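Local coordinates for protein pid-3 (PDB 7OCX) that pairs through its RNA recognition motif domain with TOFU-6 in the PETISCO complex, which takes part in piRNA biogenesis, at residues E12-G22 and G45-K56. Sequence-based numbering, arbitrary orientation.
Sequences ENMLKISGYPG and GAQSAVVALENK
Leu15 and Val51 face each other as a hydrogen-bonded pair of antiparallel strands 14-18 and 48-53, Leu15 N giving to Val51 O and Val51 N to Leu15 O; Ile17 and Ala49 repeat the pattern. Leu53 N to Asn13 O and Gly19 N to Gln47 O extend the ladder at its two ends. These are the first and third strands of the RRM fold, central in its sheet between 38-45 and 75-81. On the face carrying Leu15, Ile17, Ala49 and Val51, Leu15 CD1 lies alongside Val51 CB (3.8 Å), while Leu15 CD2 meets Leu53 CD1 at 3.7 Å. Ile17 CG2 reaches across to Val51 CG2 (3.9 Å). Beyond the strand, a chi1 of 48° tucks the Tyr20 ring back over its own backbone, against residues 46-49. Past CB, CD1 and CE1 approach Gln47 CA, and Tyr20 CE1 also comes 3.6 Å from Ala46 O. CE2 lies against Gln47 C and O, the latter over one ring face, offset toward the rim; CZ sits against the peptide joining Gln47 to Ser48. At the tip, Tyr20 OH is 3.4 Å from Ala49 CB and meets, in the ring plane, a water shared with Gly45 O. Ile29 and Leu32 of helix 26-32 also pack on this tyrosine. Gln47 NE2 returns a nearly straight bond (165°) to Tyr20 O, arriving above the carbonyl plane. Cutting Tyr20 back to alanine would probably leave the Gln47-Ser48 peptide and Ala49 CB without the ring that packs on them. At the far end another water accepts from Lys56 N and donates to Glu12 OE2 and Asn13 OD1, linking the start of helix 56-66 to the chain before strand 14-18. Lys56 NZ itself salt-bridges Asp30 of a TOFU-6 chain. Backbone bonds and one apolar face thus hold the strand pair; direct bonds from Gln47 and Gly19 close the Tyr20 end, and a water bridges the Glu12-Lys56 end.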
ATOM      1  N   GLU B  12     -11.621   3.344  19.728  1.00 36.01           N
ATOM      2  CA  GLU B  12     -11.346   1.939  19.410  1.00 38.72           C
ATOM      3  C   GLU B  12     -11.000   1.742  17.934  1.00 39.54           C
ATOM      4  O   GLU B  12     -10.481   0.677  17.570  1.00 36.39           O
ATOM      5  CB  GLU B  12     -12.530   1.043  19.795  1.00 39.16           C
ATOM      6  CG  GLU B  12     -13.778   1.172  18.916  1.00 41.00           C
ATOM      7  CD  GLU B  12     -14.882   0.188  19.360  1.00 51.81           C
ATOM      8  OE1 GLU B  12     -14.931  -0.149  20.561  1.00 58.96           O
ATOM      9  OE2 GLU B  12     -15.700  -0.246  18.522  1.00 48.54           O
ATOM     10  N   ASN B  13     -11.269   2.727  17.080  1.00 35.41           N
ATOM     11  CA  ASN B  13     -10.920   2.632  15.673  1.00 35.80           C
ATOM     12  C   ASN B  13      -9.558   3.215  15.354  1.00 34.66           C
ATOM     13  O   ASN B  13      -9.198   3.284  14.182  1.00 36.23           O
ATOM     14  CB  ASN B  13     -11.956   3.327  14.787  1.00 36.40           C
ATOM     15  CG  ASN B  13     -13.336   2.774  14.941  1.00 41.85           C
ATOM     16  OD1 ASN B  13     -13.507   1.587  15.195  1.00 44.67           O
ATOM     17  ND2 ASN B  13     -14.345   3.627  14.773  1.00 46.35           N
ATOM     18  N   MET B  14      -8.789   3.645  16.341  1.00 34.04           N
ATOM     19  CA  MET B  14      -7.599   4.431  16.054  1.00 33.38           C
ATOM     20  C   MET B  14      -6.330   3.725  16.459  1.00 39.25           C
ATOM     21  O   MET B  14      -6.288   2.942  17.417  1.00 41.00           O
ATOM     22  CB  MET B  14      -7.709   5.803  16.739  1.00 34.77           C
ATOM     23  CG  MET B  14      -8.639   6.687  15.929  1.00 49.92           C
ATOM     24  SD  MET B  14      -9.554   7.886  16.890  1.00 73.43           S
ATOM     25  CE  MET B  14      -8.461   8.190  18.261  1.00 60.70           C
ATOM     26  N   LEU B  15      -5.292   3.995  15.688  1.00 34.96           N
ATOM     27  CA  LEU B  15      -3.974   3.501  16.020  1.00 36.10           C
ATOM     28  C   LEU B  15      -2.963   4.617  15.834  1.00 39.21           C
ATOM     29  O   LEU B  15      -3.229   5.632  15.180  1.00 38.15           O
ATOM     30  CB  LEU B  15      -3.618   2.278  15.183  1.00 39.88           C
ATOM     31  CG  LEU B  15      -3.510   2.393  13.658  1.00 39.45           C
ATOM     32  CD1 LEU B  15      -2.265   3.126  13.272  1.00 38.25           C
ATOM     33  CD2 LEU B  15      -3.498   0.974  13.149  1.00 45.76           C
ATOM     34  N   LYS B  16      -1.825   4.430  16.483  1.00 34.41           N
ATOM     35  CA  LYS B  16      -0.637   5.254  16.343  1.00 37.18           C
ATOM     36  C   LYS B  16       0.367   4.492  15.505  1.00 41.19           C
ATOM     37  O   LYS B  16       0.571   3.296  15.719  1.00 41.34           O
ATOM     38  CB  LYS B  16       0.013   5.575  17.696  1.00 41.49           C
ATOM     39  CG  LYS B  16      -0.793   6.426  18.650  1.00 54.12           C
ATOM     40  CD  LYS B  16       0.123   7.045  19.721  1.00 60.62           C
ATOM     41  CE  LYS B  16      -0.623   7.322  21.033  1.00 74.45           C
ATOM     42  NZ  LYS B  16       0.199   7.082  22.265  1.00 73.00           N
ATOM     43  N   ILE B  17       0.989   5.171  14.551  1.00 37.19           N
ATOM     44  CA  ILE B  17       2.040   4.577  13.732  1.00 35.22           C
ATOM     45  C   ILE B  17       3.197   5.565  13.648  1.00 35.02           C
ATOM     46  O   ILE B  17       2.980   6.775  13.514  1.00 37.31           O
ATOM     47  CB  ILE B  17       1.512   4.188  12.334  1.00 40.81           C
ATOM     48  CG1 ILE B  17       2.635   3.581  11.485  1.00 41.09           C
ATOM     49  CG2 ILE B  17       0.854   5.384  11.635  1.00 35.73           C
ATOM     50  CD1 ILE B  17       2.113   2.787  10.315  1.00 37.90           C
ATOM     51  N   SER B  18       4.428   5.060  13.759  1.00 36.11           N
ATOM     52  CA  SER B  18       5.596   5.932  13.762  1.00 40.22           C
ATOM     53  C   SER B  18       6.782   5.137  13.230  1.00 40.30           C
ATOM     54  O   SER B  18       6.733   3.907  13.131  1.00 40.85           O
ATOM     55  CB  SER B  18       5.891   6.486  15.158  1.00 45.78           C
ATOM     56  OG  SER B  18       6.193   5.474  16.106  1.00 46.36           O
ATOM     57  N   GLY B  19       7.828   5.865  12.817  1.00 40.54           N
ATOM     58  CA  GLY B  19       9.069   5.256  12.396  1.00 35.44           C
ATOM     59  C   GLY B  19       9.296   5.195  10.901  1.00 36.26           C
ATOM     60  O   GLY B  19      10.417   4.862  10.491  1.00 31.11           O
ATOM     61  N   TYR B  20       8.273   5.483  10.091  1.00 31.52           N
ATOM     62  CA  TYR B  20       8.386   5.449   8.652  1.00 34.28           C
ATOM     63  C   TYR B  20       9.159   6.655   8.145  1.00 30.65           C
ATOM     64  O   TYR B  20       9.439   7.594   8.887  1.00 32.67           O
ATOM     65  CB  TYR B  20       7.001   5.411   8.015  1.00 28.44           C
ATOM     66  CG  TYR B  20       6.052   6.445   8.571  1.00 33.45           C
ATOM     67  CD1 TYR B  20       6.143   7.781   8.220  1.00 31.05           C
ATOM     68  CD2 TYR B  20       5.097   6.084   9.524  1.00 34.49           C
ATOM     69  CE1 TYR B  20       5.269   8.735   8.752  1.00 32.61           C
ATOM     70  CE2 TYR B  20       4.229   7.030  10.075  1.00 33.47           C
ATOM     71  CZ  TYR B  20       4.320   8.353   9.683  1.00 36.11           C
ATOM     72  OH  TYR B  20       3.454   9.275  10.206  1.00 35.76           O
ATOM     73  N   PRO B  21       9.510   6.665   6.860  1.00 32.68           N
ATOM     74  CA  PRO B  21      10.351   7.753   6.367  1.00 31.79           C
ATOM     75  C   PRO B  21       9.643   9.093   6.495  1.00 31.11           C
ATOM     76  O   PRO B  21       8.424   9.218   6.304  1.00 32.75           O
ATOM     77  CB  PRO B  21      10.604   7.379   4.905  1.00 33.24           C
ATOM     78  CG  PRO B  21      10.473   5.888   4.877  1.00 35.77           C
ATOM     79  CD  PRO B  21       9.398   5.558   5.895  1.00 33.62           C
ATOM     80  N   GLY B  22      10.445  10.116   6.780  1.00 33.23           N
ATOM     81  CA  GLY B  22       9.921  11.410   7.169  1.00 37.69           C
ATOM     82  C   GLY B  22       9.275  12.190   6.040  1.00 40.52           C
ATOM     83  O   GLY B  22       8.580  13.179   6.298  1.00 41.02           O
ATOM     84  N   GLY B  45       3.762  14.405  13.285  1.00 41.95           N
ATOM     85  CA  GLY B  45       5.172  14.696  13.144  1.00 41.24           C
ATOM     86  C   GLY B  45       5.612  14.101  11.833  1.00 38.99           C
ATOM     87  O   GLY B  45       4.875  13.362  11.189  1.00 40.53           O
ATOM     88  N   ALA B  46       6.834  14.447  11.435  1.00 39.36           N
ATOM     89  CA  ALA B  46       7.386  13.912  10.195  1.00 38.15           C
ATOM     90  C   ALA B  46       7.262  12.397  10.105  1.00 37.84           C
ATOM     91  O   ALA B  46       7.025  11.851   9.022  1.00 38.11           O
ATOM     92  CB  ALA B  46       8.860  14.294  10.077  1.00 41.67           C
ATOM     93  N   GLN B  47       7.494  11.692  11.216  1.00 34.33           N
ATOM     94  CA  GLN B  47       7.519  10.234  11.186  1.00 38.95           C
ATOM     95  C   GLN B  47       6.495   9.603  12.121  1.00 36.42           C
ATOM     96  O   GLN B  47       6.736   8.513  12.654  1.00 38.44           O
ATOM     97  CB  GLN B  47       8.910   9.709  11.540  1.00 41.68           C
ATOM     98  CG  GLN B  47      10.036  10.341  10.761  1.00 37.53           C
ATOM     99  CD  GLN B  47      11.367   9.757  11.138  1.00 39.36           C
ATOM    100  OE1 GLN B  47      12.146  10.391  11.848  1.00 42.18           O
ATOM    101  NE2 GLN B  47      11.651   8.549  10.653  1.00 39.73           N
ATOM    102  N   SER B  48       5.359  10.262  12.339  1.00 37.86           N
ATOM    103  CA  SER B  48       4.332   9.692  13.197  1.00 35.33           C
ATOM    104  C   SER B  48       2.969  10.235  12.798  1.00 35.37           C
ATOM    105  O   SER B  48       2.837  11.381  12.343  1.00 34.08           O
ATOM    106  CB  SER B  48       4.574   9.978  14.700  1.00 38.31           C
ATOM    107  OG  SER B  48       4.512  11.357  15.015  1.00 40.80           O
ATOM    108  N   ALA B  49       1.946   9.410  13.016  1.00 32.86           N
ATOM    109  CA  ALA B  49       0.585   9.832  12.741  1.00 37.05           C
ATOM    110  C   ALA B  49      -0.377   9.046  13.615  1.00 38.08           C
ATOM    111  O   ALA B  49      -0.015   8.047  14.248  1.00 37.00           O
ATOM    112  CB  ALA B  49       0.236   9.646  11.264  1.00 37.23           C
ATOM    113  N   VAL B  50      -1.612   9.534  13.675  1.00 38.22           N
ATOM    114  CA  VAL B  50      -2.719   8.798  14.269  1.00 37.06           C
ATOM    115  C   VAL B  50      -3.705   8.478  13.149  1.00 34.37           C
ATOM    116  O   VAL B  50      -4.051   9.361  12.353  1.00 39.05           O
ATOM    117  CB  VAL B  50      -3.389   9.590  15.406  1.00 38.85           C
ATOM    118  CG1 VAL B  50      -4.641   8.831  15.812  1.00 37.52           C
ATOM    119  CG2 VAL B  50      -2.452   9.792  16.609  1.00 42.56           C
ATOM    120  N   VAL B  51      -4.146   7.225  13.069  1.00 34.42           N
ATOM    121  CA  VAL B  51      -4.904   6.738  11.915  1.00 34.44           C
ATOM    122  C   VAL B  51      -6.215   6.163  12.409  1.00 40.34           C
ATOM    123  O   VAL B  51      -6.228   5.386  13.366  1.00 38.75           O
ATOM    124  CB  VAL B  51      -4.122   5.665  11.130  1.00 31.30           C
ATOM    125  CG1 VAL B  51      -4.959   5.116  10.005  1.00 34.64           C
ATOM    126  CG2 VAL B  51      -2.811   6.236  10.682  1.00 35.98           C
ATOM    127  N   ALA B  52      -7.309   6.522  11.750  1.00 36.59           N
ATOM    128  CA  ALA B  52      -8.598   5.893  12.003  1.00 36.16           C
ATOM    129  C   ALA B  52      -8.823   4.838  10.925  1.00 36.75           C
ATOM    130  O   ALA B  52      -8.835   5.159   9.735  1.00 33.56           O
ATOM    131  CB  ALA B  52      -9.725   6.922  12.017  1.00 38.69           C
ATOM    132  N   LEU B  53      -8.919   3.583  11.343  1.00 32.63           N
ATOM    133  CA  LEU B  53      -9.281   2.468  10.488  1.00 33.21           C
ATOM    134  C   LEU B  53     -10.770   2.204  10.643  1.00 34.24           C
ATOM    135  O   LEU B  53     -11.453   2.821  11.456  1.00 38.22           O
ATOM    136  CB  LEU B  53      -8.452   1.230  10.817  1.00 32.77           C
ATOM    137  CG  LEU B  53      -6.924   1.254  10.727  1.00 29.27           C
ATOM    138  CD1 LEU B  53      -6.399  -0.112  11.064  1.00 34.78           C
ATOM    139  CD2 LEU B  53      -6.508   1.671   9.322  1.00 33.16           C
ATOM    140  N   GLU B  54     -11.281   1.249   9.883  1.00 31.57           N
ATOM    141  CA  GLU B  54     -12.726   1.039   9.846  1.00 31.88           C
ATOM    142  C   GLU B  54     -13.276   0.586  11.203  1.00 36.04           C
ATOM    143  O   GLU B  54     -14.367   1.004  11.606  1.00 34.37           O
ATOM    144  CB  GLU B  54     -13.044   0.012   8.752  1.00 38.68           C
ATOM    145  CG  GLU B  54     -14.511  -0.331   8.530  1.00 39.56           C
ATOM    146  CD  GLU B  54     -15.357   0.870   8.184  1.00 39.70           C
ATOM    147  OE1 GLU B  54     -14.788   1.915   7.787  1.00 42.31           O
ATOM    148  OE2 GLU B  54     -16.600   0.765   8.292  1.00 44.74           O
ATOM    149  N   ASN B  55     -12.543  -0.264  11.919  1.00 33.55           N
ATOM    150  CA  ASN B  55     -13.073  -0.814  13.166  1.00 35.08           C
ATOM    151  C   ASN B  55     -11.949  -1.441  13.979  1.00 34.95           C
ATOM    152  O   ASN B  55     -10.790  -1.508  13.549  1.00 32.51           O
ATOM    153  CB  ASN B  55     -14.195  -1.828  12.877  1.00 35.49           C
ATOM    154  CG  ASN B  55     -13.713  -3.020  12.049  1.00 32.75           C
ATOM    155  OD1 ASN B  55     -12.693  -3.636  12.367  1.00 31.68           O
ATOM    156  ND2 ASN B  55     -14.435  -3.329  10.961  1.00 34.14           N
ATOM    157  N   LYS B  56     -12.321  -1.917  15.167  1.00 33.36           N
ATOM    158  CA  LYS B  56     -11.344  -2.392  16.133  1.00 31.31           C
ATOM    159  C   LYS B  56     -10.689  -3.684  15.677  1.00 33.22           C
ATOM    160  O   LYS B  56      -9.559  -3.979  16.077  1.00 34.25           O
ATOM    161  CB  LYS B  56     -12.014  -2.594  17.489  1.00 34.79           C
ATOM    162  CG  LYS B  56     -13.177  -3.578  17.459  1.00 37.61           C
ATOM    163  CD  LYS B  56     -13.952  -3.652  18.776  1.00 41.46           C
ATOM    164  CE  LYS B  56     -15.096  -4.669  18.705  1.00 39.09           C
ATOM    165  NZ  LYS B  56     -15.920  -4.682  19.945  1.00 46.64           N
TER
HETATM  166  O   HOH W   1     -14.926  -0.955  16.176  1.00 34.61           O
HETATM  167  O   HOH W   2       3.584  11.597   9.415  1.00 36.45           O